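Local coordinates for protein aminoglycoside 6-adenylyltransferase (Bacillus subtilis, PDB 2PBE) that confers resistance to streptomycin by transferring the adenylyl group of ATP to the 6-hydroxyl of the antibiotic, and also accepts GTP as donor, at residues F13-T27 and Y45-F57. Sequence-based numbering, arbitrary orientation.
Sequences FLDFALNDERIRLVT and YDISYFVTDVESF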
ATOM      1  N   PHE A  13       9.751   0.200  -9.203  1.00 32.13           N
ATOM      2  CA  PHE A  13      10.621   0.420  -8.062  1.00 33.35           C
ATOM      3  C   PHE A  13      10.155  -0.304  -6.804  1.00 33.31           C
ATOM      4  O   PHE A  13      10.960  -0.885  -6.071  1.00 32.18           O
ATOM      5  CB  PHE A  13      10.733   1.910  -7.748  1.00 34.40           C
ATOM      6  CG  PHE A  13      11.161   2.769  -8.908  1.00 36.12           C
ATOM      7  CD1 PHE A  13      12.023   2.278  -9.914  1.00 37.01           C
ATOM      8  CD2 PHE A  13      10.741   4.114  -8.969  1.00 36.71           C
ATOM      9  CE1 PHE A  13      12.462   3.125 -10.973  1.00 37.73           C
ATOM     10  CE2 PHE A  13      11.165   4.980 -10.013  1.00 37.64           C
ATOM     11  CZ  PHE A  13      12.028   4.487 -11.019  1.00 38.07           C
ATOM     12  N   LEU A  14       8.855  -0.252  -6.557  1.00 33.70           N
ATOM     13  CA  LEU A  14       8.281  -0.899  -5.387  1.00 33.94           C
ATOM     14  C   LEU A  14       8.414  -2.415  -5.532  1.00 34.26           C
ATOM     15  O   LEU A  14       8.811  -3.124  -4.602  1.00 34.70           O
ATOM     16  CB  LEU A  14       6.806  -0.499  -5.280  1.00 34.85           C
ATOM     17  CG  LEU A  14       5.944  -0.661  -4.029  1.00 35.65           C
ATOM     18  CD1 LEU A  14       5.523  -2.101  -3.854  1.00 36.59           C
ATOM     19  CD2 LEU A  14       6.718  -0.135  -2.819  1.00 37.75           C
ATOM     20  N   ASP A  15       8.097  -2.901  -6.726  1.00 34.20           N
ATOM     21  CA  ASP A  15       8.159  -4.326  -7.010  1.00 34.69           C
ATOM     22  C   ASP A  15       9.579  -4.855  -6.868  1.00 31.77           C
ATOM     23  O   ASP A  15       9.807  -5.954  -6.353  1.00 31.15           O
ATOM     24  CB  ASP A  15       7.657  -4.594  -8.421  1.00 38.82           C
ATOM     25  CG  ASP A  15       7.285  -6.031  -8.630  1.00 42.32           C
ATOM     26  OD1 ASP A  15       6.285  -6.460  -8.010  1.00 47.34           O
ATOM     27  OD2 ASP A  15       7.988  -6.726  -9.403  1.00 43.41           O
ATOM     28  N   PHE A  16      10.532  -4.054  -7.312  1.00 29.20           N
ATOM     29  CA  PHE A  16      11.922  -4.453  -7.220  1.00 28.13           C
ATOM     30  C   PHE A  16      12.308  -4.680  -5.768  1.00 29.12           C
ATOM     31  O   PHE A  16      12.799  -5.756  -5.401  1.00 31.15           O
ATOM     32  CB  PHE A  16      12.835  -3.384  -7.800  1.00 27.30           C
ATOM     33  CG  PHE A  16      14.278  -3.758  -7.746  1.00 27.41           C
ATOM     34  CD1 PHE A  16      14.761  -4.856  -8.498  1.00 26.96           C
ATOM     35  CD2 PHE A  16      15.163  -3.051  -6.925  1.00 26.96           C
ATOM     36  CE1 PHE A  16      16.120  -5.256  -8.433  1.00 25.95           C
ATOM     37  CE2 PHE A  16      16.535  -3.430  -6.840  1.00 28.40           C
ATOM     38  CZ  PHE A  16      17.016  -4.531  -7.592  1.00 26.35           C
ATOM     39  N   ALA A  17      12.071  -3.661  -4.948  1.00 28.35           N
ATOM     40  CA  ALA A  17      12.397  -3.701  -3.534  1.00 27.24           C
ATOM     41  C   ALA A  17      11.767  -4.897  -2.837  1.00 27.34           C
ATOM     42  O   ALA A  17      12.444  -5.603  -2.086  1.00 27.50           O
ATOM     43  CB  ALA A  17      11.950  -2.432  -2.870  1.00 26.22           C
ATOM     44  N   LEU A  18      10.481  -5.120  -3.108  1.00 27.43           N
ATOM     45  CA  LEU A  18       9.734  -6.223  -2.514  1.00 27.24           C
ATOM     46  C   LEU A  18      10.414  -7.574  -2.661  1.00 28.27           C
ATOM     47  O   LEU A  18      10.453  -8.368  -1.722  1.00 29.56           O
ATOM     48  CB  LEU A  18       8.337  -6.328  -3.130  1.00 25.32           C
ATOM     49  CG  LEU A  18       7.215  -5.399  -2.651  1.00 25.59           C
ATOM     50  CD1 LEU A  18       5.985  -5.571  -3.529  1.00 24.16           C
ATOM     51  CD2 LEU A  18       6.873  -5.716  -1.212  1.00 23.34           C
ATOM     52  N   ASN A  19      10.945  -7.833  -3.850  1.00 27.83           N
ATOM     53  CA  ASN A  19      11.577  -9.115  -4.115  1.00 27.76           C
ATOM     54  C   ASN A  19      13.034  -9.206  -3.753  1.00 28.90           C
ATOM     55  O   ASN A  19      13.568 -10.306  -3.665  1.00 31.74           O
ATOM     56  CB  ASN A  19      11.405  -9.481  -5.581  1.00 26.86           C
ATOM     57  CG  ASN A  19       9.963  -9.511  -5.997  1.00 24.59           C
ATOM     58  OD1 ASN A  19       9.108 -10.009  -5.270  1.00 23.86           O
ATOM     59  ND2 ASN A  19       9.678  -8.995  -7.183  1.00 25.02           N
ATOM     60  N   ASP A  20      13.683  -8.069  -3.533  1.00 29.71           N
ATOM     61  CA  ASP A  20      15.092  -8.109  -3.188  1.00 29.35           C
ATOM     62  C   ASP A  20      15.342  -8.139  -1.683  1.00 29.67           C
ATOM     63  O   ASP A  20      14.977  -7.218  -0.947  1.00 28.91           O
ATOM     64  CB  ASP A  20      15.833  -6.950  -3.831  1.00 29.61           C
ATOM     65  CG  ASP A  20      17.289  -7.262  -4.034  1.00 31.56           C
ATOM     66  OD1 ASP A  20      17.784  -7.215  -5.181  1.00 32.27           O
ATOM     67  OD2 ASP A  20      17.941  -7.576  -3.030  1.00 32.42           O
ATOM     68  N   GLU A  21      15.976  -9.224  -1.247  1.00 30.78           N
ATOM     69  CA  GLU A  21      16.288  -9.465   0.157  1.00 32.19           C
ATOM     70  C   GLU A  21      17.257  -8.480   0.793  1.00 32.83           C
ATOM     71  O   GLU A  21      17.282  -8.359   2.015  1.00 34.41           O
ATOM     72  CB  GLU A  21      16.798 -10.901   0.340  1.00 33.43           C
ATOM     73  CG  GLU A  21      15.668 -11.953   0.231  1.00 36.69           C
ATOM     74  CD  GLU A  21      16.078 -13.354   0.650  1.00 37.33           C
ATOM     75  OE1 GLU A  21      16.755 -13.481   1.692  1.00 40.96           O
ATOM     76  OE2 GLU A  21      15.706 -14.331  -0.043  1.00 38.61           O
ATOM     77  N   ARG A  22      18.063  -7.774  -0.004  1.00 31.38           N
ATOM     78  CA  ARG A  22      18.984  -6.805   0.582  1.00 30.38           C
ATOM     79  C   ARG A  22      18.237  -5.507   0.891  1.00 30.31           C
ATOM     80  O   ARG A  22      18.643  -4.750   1.779  1.00 31.03           O
ATOM     81  CB  ARG A  22      20.159  -6.478  -0.354  1.00 29.95           C
ATOM     82  CG  ARG A  22      20.942  -7.657  -0.886  1.00 27.87           C
ATOM     83  CD  ARG A  22      20.717  -7.760  -2.375  1.00 30.08           C
ATOM     84  NE  ARG A  22      21.900  -7.509  -3.185  1.00 30.87           N
ATOM     85  CZ  ARG A  22      21.872  -7.291  -4.495  1.00 31.12           C
ATOM     86  NH1 ARG A  22      20.713  -7.279  -5.154  1.00 27.50           N
ATOM     87  NH2 ARG A  22      23.017  -7.109  -5.159  1.00 30.78           N
ATOM     88  N   ILE A  23      17.153  -5.244   0.166  1.00 29.08           N
ATOM     89  CA  ILE A  23      16.401  -4.015   0.394  1.00 29.05           C
ATOM     90  C   ILE A  23      15.412  -4.193   1.536  1.00 28.95           C
ATOM     91  O   ILE A  23      14.482  -4.989   1.451  1.00 27.23           O
ATOM     92  CB  ILE A  23      15.664  -3.557  -0.872  1.00 28.09           C
ATOM     93  CG1 ILE A  23      16.667  -3.391  -2.017  1.00 26.71           C
ATOM     94  CG2 ILE A  23      14.998  -2.205  -0.627  1.00 27.31           C
ATOM     95  CD1 ILE A  23      16.021  -3.119  -3.347  1.00 26.29           C
ATOM     96  N   ARG A  24      15.635  -3.425   2.599  1.00 29.83           N
ATOM     97  CA  ARG A  24      14.809  -3.475   3.803  1.00 29.96           C
ATOM     98  C   ARG A  24      13.858  -2.292   3.953  1.00 29.95           C
ATOM     99  O   ARG A  24      12.769  -2.433   4.483  1.00 31.44           O
ATOM    100  CB  ARG A  24      15.723  -3.560   5.025  1.00 28.20           C
ATOM    101  CG  ARG A  24      16.602  -4.809   5.042  1.00 27.41           C
ATOM    102  CD  ARG A  24      15.810  -6.016   5.499  1.00 26.99           C
ATOM    103  NE  ARG A  24      15.625  -7.001   4.448  1.00 25.70           N
ATOM    104  CZ  ARG A  24      14.697  -7.947   4.491  1.00 28.48           C
ATOM    105  NH1 ARG A  24      13.874  -8.027   5.533  1.00 26.88           N
ATOM    106  NH2 ARG A  24      14.584  -8.819   3.492  1.00 30.06           N
ATOM    107  N   LEU A  25      14.262  -1.130   3.469  1.00 31.16           N
ATOM    108  CA  LEU A  25      13.454   0.080   3.587  1.00 31.89           C
ATOM    109  C   LEU A  25      13.477   0.862   2.261  1.00 32.21           C
ATOM    110  O   LEU A  25      14.480   0.856   1.547  1.00 33.06           O
ATOM    111  CB  LEU A  25      14.015   0.933   4.735  1.00 33.38           C
ATOM    112  CG  LEU A  25      13.218   2.040   5.442  1.00 36.65           C
ATOM    113  CD1 LEU A  25      13.019   3.228   4.519  1.00 39.08           C
ATOM    114  CD2 LEU A  25      11.876   1.500   5.900  1.00 38.52           C
ATOM    115  N   VAL A  26      12.366   1.511   1.926  1.00 32.05           N
ATOM    116  CA  VAL A  26      12.256   2.295   0.699  1.00 31.22           C
ATOM    117  C   VAL A  26      11.624   3.638   1.004  1.00 32.75           C
ATOM    118  O   VAL A  26      10.584   3.704   1.658  1.00 33.14           O
ATOM    119  CB  VAL A  26      11.395   1.571  -0.348  1.00 30.14           C
ATOM    120  CG1 VAL A  26      11.288   2.408  -1.610  1.00 27.55           C
ATOM    121  CG2 VAL A  26      12.002   0.227  -0.672  1.00 30.51           C
ATOM    122  N   THR A  27      12.240   4.700   0.493  1.00 34.78           N
ATOM    123  CA  THR A  27      11.753   6.056   0.725  1.00 37.12           C
ATOM    124  C   THR A  27      11.644   6.831  -0.560  1.00 39.39           C
ATOM    125  O   THR A  27      12.368   6.551  -1.511  1.00 40.77           O
ATOM    126  CB  THR A  27      12.699   6.817   1.628  1.00 37.07           C
ATOM    127  OG1 THR A  27      12.912   6.067   2.823  1.00 40.07           O
ATOM    128  CG2 THR A  27      12.126   8.156   1.984  1.00 39.66           C
ATOM    129  N   TYR A  45      12.024  10.927 -10.637  1.00 59.55           N
ATOM    130  CA  TYR A  45      11.819  10.059  -9.489  1.00 54.54           C
ATOM    131  C   TYR A  45      12.994  10.041  -8.534  1.00 51.33           C
ATOM    132  O   TYR A  45      14.150   9.864  -8.921  1.00 50.14           O
ATOM    133  CB  TYR A  45      11.510   8.655  -9.969  1.00 53.77           C
ATOM    134  CG  TYR A  45      10.257   8.627 -10.809  1.00 53.24           C
ATOM    135  CD1 TYR A  45       8.979   8.641 -10.194  1.00 53.27           C
ATOM    136  CD2 TYR A  45      10.327   8.645 -12.230  1.00 53.53           C
ATOM    137  CE1 TYR A  45       7.782   8.669 -10.978  1.00 54.12           C
ATOM    138  CE2 TYR A  45       9.138   8.680 -13.034  1.00 53.42           C
ATOM    139  CZ  TYR A  45       7.866   8.691 -12.394  1.00 54.17           C
ATOM    140  OH  TYR A  45       6.702   8.747 -13.141  1.00 54.02           O
ATOM    141  N   ASP A  46      12.673  10.268  -7.269  1.00 49.13           N
ATOM    142  CA  ASP A  46      13.663  10.278  -6.193  1.00 47.40           C
ATOM    143  C   ASP A  46      13.414   9.134  -5.250  1.00 44.54           C
ATOM    144  O   ASP A  46      12.541   9.201  -4.405  1.00 44.76           O
ATOM    145  CB  ASP A  46      13.584  11.573  -5.407  1.00 50.58           C
ATOM    146  CG  ASP A  46      14.689  12.545  -5.772  1.00 53.71           C
ATOM    147  OD1 ASP A  46      15.819  12.354  -5.263  1.00 56.29           O
ATOM    148  OD2 ASP A  46      14.433  13.489  -6.572  1.00 54.07           O
ATOM    149  N   ILE A  47      14.174   8.069  -5.427  1.00 40.69           N
ATOM    150  CA  ILE A  47      14.017   6.873  -4.632  1.00 37.17           C
ATOM    151  C   ILE A  47      15.249   6.557  -3.810  1.00 35.80           C
ATOM    152  O   ILE A  47      16.366   6.832  -4.230  1.00 37.58           O
ATOM    153  CB  ILE A  47      13.743   5.678  -5.551  1.00 36.86           C
ATOM    154  CG1 ILE A  47      12.633   6.038  -6.546  1.00 36.23           C
ATOM    155  CG2 ILE A  47      13.369   4.450  -4.730  1.00 36.03           C
ATOM    156  CD1 ILE A  47      11.275   6.365  -5.916  1.00 37.30           C
ATOM    157  N   SER A  48      15.038   5.977  -2.634  1.00 33.24           N
ATOM    158  CA  SER A  48      16.135   5.581  -1.756  1.00 31.09           C
ATOM    159  C   SER A  48      15.855   4.184  -1.223  1.00 29.84           C
ATOM    160  O   SER A  48      14.791   3.933  -0.646  1.00 29.30           O
ATOM    161  CB  SER A  48      16.260   6.527  -0.555  1.00 31.19           C
ATOM    162  OG  SER A  48      16.671   7.819  -0.931  1.00 31.33           O
ATOM    163  N   TYR A  49      16.807   3.280  -1.419  1.00 27.91           N
ATOM    164  CA  TYR A  49      16.692   1.911  -0.921  1.00 25.56           C
ATOM    165  C   TYR A  49      17.680   1.725   0.217  1.00 25.87           C
ATOM    166  O   TYR A  49      18.885   1.903   0.031  1.00 25.98           O
ATOM    167  CB  TYR A  49      17.056   0.880  -1.996  1.00 24.35           C
ATOM    168  CG  TYR A  49      16.137   0.755  -3.197  1.00 23.16           C
ATOM    169  CD1 TYR A  49      14.728   0.885  -3.062  1.00 22.82           C
ATOM    170  CD2 TYR A  49      16.666   0.377  -4.459  1.00 21.36           C
ATOM    171  CE1 TYR A  49      13.864   0.627  -4.167  1.00 23.04           C
ATOM    172  CE2 TYR A  49      15.817   0.118  -5.567  1.00 22.32           C
ATOM    173  CZ  TYR A  49      14.416   0.240  -5.415  1.00 23.88           C
ATOM    174  OH  TYR A  49      13.584  -0.041  -6.490  1.00 26.20           O
ATOM    175  N   PHE A  50      17.180   1.379   1.401  1.00 25.65           N
ATOM    176  CA  PHE A  50      18.071   1.143   2.538  1.00 25.95           C
ATOM    177  C   PHE A  50      18.351  -0.334   2.443  1.00 26.59           C
ATOM    178  O   PHE A  50      17.427  -1.147   2.533  1.00 28.77           O
ATOM    179  CB  PHE A  50      17.385   1.507   3.846  1.00 27.10           C
ATOM    180  CG  PHE A  50      17.254   2.970   4.050  1.00 29.44           C
ATOM    181  CD1 PHE A  50      18.152   3.654   4.874  1.00 31.95           C
ATOM    182  CD2 PHE A  50      16.275   3.698   3.356  1.00 31.00           C
ATOM    183  CE1 PHE A  50      18.091   5.068   5.004  1.00 31.97           C
ATOM    184  CE2 PHE A  50      16.196   5.116   3.468  1.00 31.43           C
ATOM    185  CZ  PHE A  50      17.112   5.801   4.298  1.00 31.64           C
ATOM    186  N   VAL A  51      19.616  -0.674   2.256  1.00 25.75           N
ATOM    187  CA  VAL A  51      20.005  -2.054   2.061  1.00 27.85           C
ATOM    188  C   VAL A  51      20.959  -2.625   3.102  1.00 30.34           C
ATOM    189  O   VAL A  51      21.537  -1.903   3.901  1.00 30.91           O
ATOM    190  CB  VAL A  51      20.632  -2.217   0.659  1.00 27.69           C
ATOM    191  CG1 VAL A  51      19.737  -1.573  -0.372  1.00 26.15           C
ATOM    192  CG2 VAL A  51      22.013  -1.570   0.612  1.00 24.86           C
ATOM    193  N   THR A  52      21.127  -3.937   3.062  1.00 32.40           N
ATOM    194  CA  THR A  52      22.022  -4.600   3.994  1.00 35.17           C
ATOM    195  C   THR A  52      23.470  -4.501   3.489  1.00 38.11           C
ATOM    196  O   THR A  52      24.356  -4.053   4.233  1.00 40.64           O
ATOM    197  CB  THR A  52      21.635  -6.084   4.165  1.00 33.79           C
ATOM    198  OG1 THR A  52      21.519  -6.693   2.874  1.00 32.85           O
ATOM    199  CG2 THR A  52      20.323  -6.210   4.910  1.00 32.09           C
ATOM    200  N   ASP A  53      23.692  -4.895   2.231  1.00 39.26           N
ATOM    201  CA  ASP A  53      25.022  -4.881   1.614  1.00 39.44           C
ATOM    202  C   ASP A  53      25.132  -3.916   0.451  1.00 38.54           C
ATOM    203  O   ASP A  53      24.800  -4.253  -0.686  1.00 38.12           O
ATOM    204  CB  ASP A  53      25.372  -6.270   1.099  1.00 42.14           C
ATOM    205  CG  ASP A  53      26.842  -6.403   0.713  1.00 44.79           C
ATOM    206  OD1 ASP A  53      27.509  -5.384   0.405  1.00 45.41           O
ATOM    207  OD2 ASP A  53      27.328  -7.556   0.702  1.00 47.11           O
ATOM    208  N   VAL A  54      25.651  -2.734   0.724  1.00 38.53           N
ATOM    209  CA  VAL A  54      25.790  -1.751  -0.327  1.00 40.25           C
ATOM    210  C   VAL A  54      26.757  -2.227  -1.423  1.00 40.85           C
ATOM    211  O   VAL A  54      26.447  -2.113  -2.614  1.00 40.50           O
ATOM    212  CB  VAL A  54      26.193  -0.371   0.291  1.00 40.69           C
ATOM    213  CG1 VAL A  54      27.469  -0.546   1.150  1.00 44.41           C
ATOM    214  CG2 VAL A  54      26.342   0.663  -0.782  1.00 40.46           C
ATOM    215  N   GLU A  55      27.903  -2.794  -1.024  1.00 42.69           N
ATOM    216  CA  GLU A  55      28.910  -3.293  -1.979  1.00 42.76           C
ATOM    217  C   GLU A  55      28.357  -4.360  -2.945  1.00 42.56           C
ATOM    218  O   GLU A  55      28.846  -4.509  -4.082  1.00 41.74           O
ATOM    219  CB  GLU A  55      30.109  -3.872  -1.224  1.00 44.39           C
ATOM    220  CG  GLU A  55      30.913  -2.845  -0.425  1.00 47.36           C
ATOM    221  CD  GLU A  55      31.409  -1.674  -1.295  1.00 49.38           C
ATOM    222  OE1 GLU A  55      31.072  -0.510  -0.970  1.00 50.75           O
ATOM    223  OE2 GLU A  55      32.133  -1.910  -2.297  1.00 48.43           O
ATOM    224  N   SER A  56      27.352  -5.099  -2.472  1.00 42.38           N
ATOM    225  CA  SER A  56      26.719  -6.159  -3.253  1.00 41.89           C
ATOM    226  C   SER A  56      26.182  -5.601  -4.561  1.00 41.59           C
ATOM    227  O   SER A  56      26.365  -6.167  -5.648  1.00 43.23           O
ATOM    228  CB  SER A  56      25.570  -6.770  -2.444  1.00 41.85           C
ATOM    229  OG  SER A  56      25.164  -8.004  -2.999  1.00 43.10           O
ATOM    230  N   PHE A  57      25.518  -4.467  -4.446  1.00 39.55           N
ATOM    231  CA  PHE A  57      24.944  -3.820  -5.604  1.00 38.16           C
ATOM    232  C   PHE A  57      26.038  -3.287  -6.500  1.00 38.67           C
ATOM    233  O   PHE A  57      25.894  -3.240  -7.713  1.00 38.37           O
ATOM    234  CB  PHE A  57      24.024  -2.698  -5.146  1.00 36.31           C
ATOM    235  CG  PHE A  57      22.767  -3.186  -4.493  1.00 35.32           C
ATOM    236  CD1 PHE A  57      21.662  -3.568  -5.278  1.00 34.25           C
ATOM    237  CD2 PHE A  57      22.696  -3.326  -3.098  1.00 34.65           C
ATOM    238  CE1 PHE A  57      20.491  -4.097  -4.686  1.00 34.39           C
ATOM    239  CE2 PHE A  57      21.534  -3.857  -2.481  1.00 35.43           C
ATOM    240  CZ  PHE A  57      20.428  -4.247  -3.273  1.00 35.48           C
TER
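Phe13, on the last turns of helix 6-19, drops its ring onto strand 45-51: CD2 lies 3.6 Å from Ile47 CG1, and the ring edge meets the face of Tyr45 in an offset edge-to-face pair, planes 73° apart. Phe13 O accepts from Tyr49 OH (2.8 Å) as well as from Ala17 N, giving the buried phenol a polar partner on the helix. The ring of Phe16 meets that of Tyr49 obliquely, while Ala17, small enough to let the helix sit close, touches Tyr49 CE1 with its methyl. Within the type I turn from Asp20 to Ile23, Arg22 bends at chi2 and chi3 and lays its guanidinium flat on Phe57, CZ 3.6 Å from the ring centroid, a cation-pi stack. Asp20 OD1 takes Arg22 NH1 in a salt bridge through its syn lone pair, and Ser56 OG accepts from Arg22 NH2; both lie near the guanidinium plane and so fix its rotation. Ile23, with CG1 beside its backbone N (chi1 -56°), brings CD1 over the face of Tyr49, 3.8 Å from the ring centroid. Arg24 and Leu25 both face Phe50, whose O accepts from Arg24 N (2.9 Å) and weakly from Leu25 N, a classic beta bulge. On the sheet face turned from the helix, Leu25 CD1 packs on Phe50 CD2 (3.5 Å). Val26, branched and apolar, suits the buried helix side, its CG2 against Tyr49 CD1; beta-branched Thr27 pairs with Ser48 through two backbone bonds and, on the face of Leu25, brings OG1 to Phe50 CE2. A helix covering antiparallel neighbours in a mixed sheet, here strands 23-28 and 45-51, is consistent with the nucleotidyltransferase fold of this family.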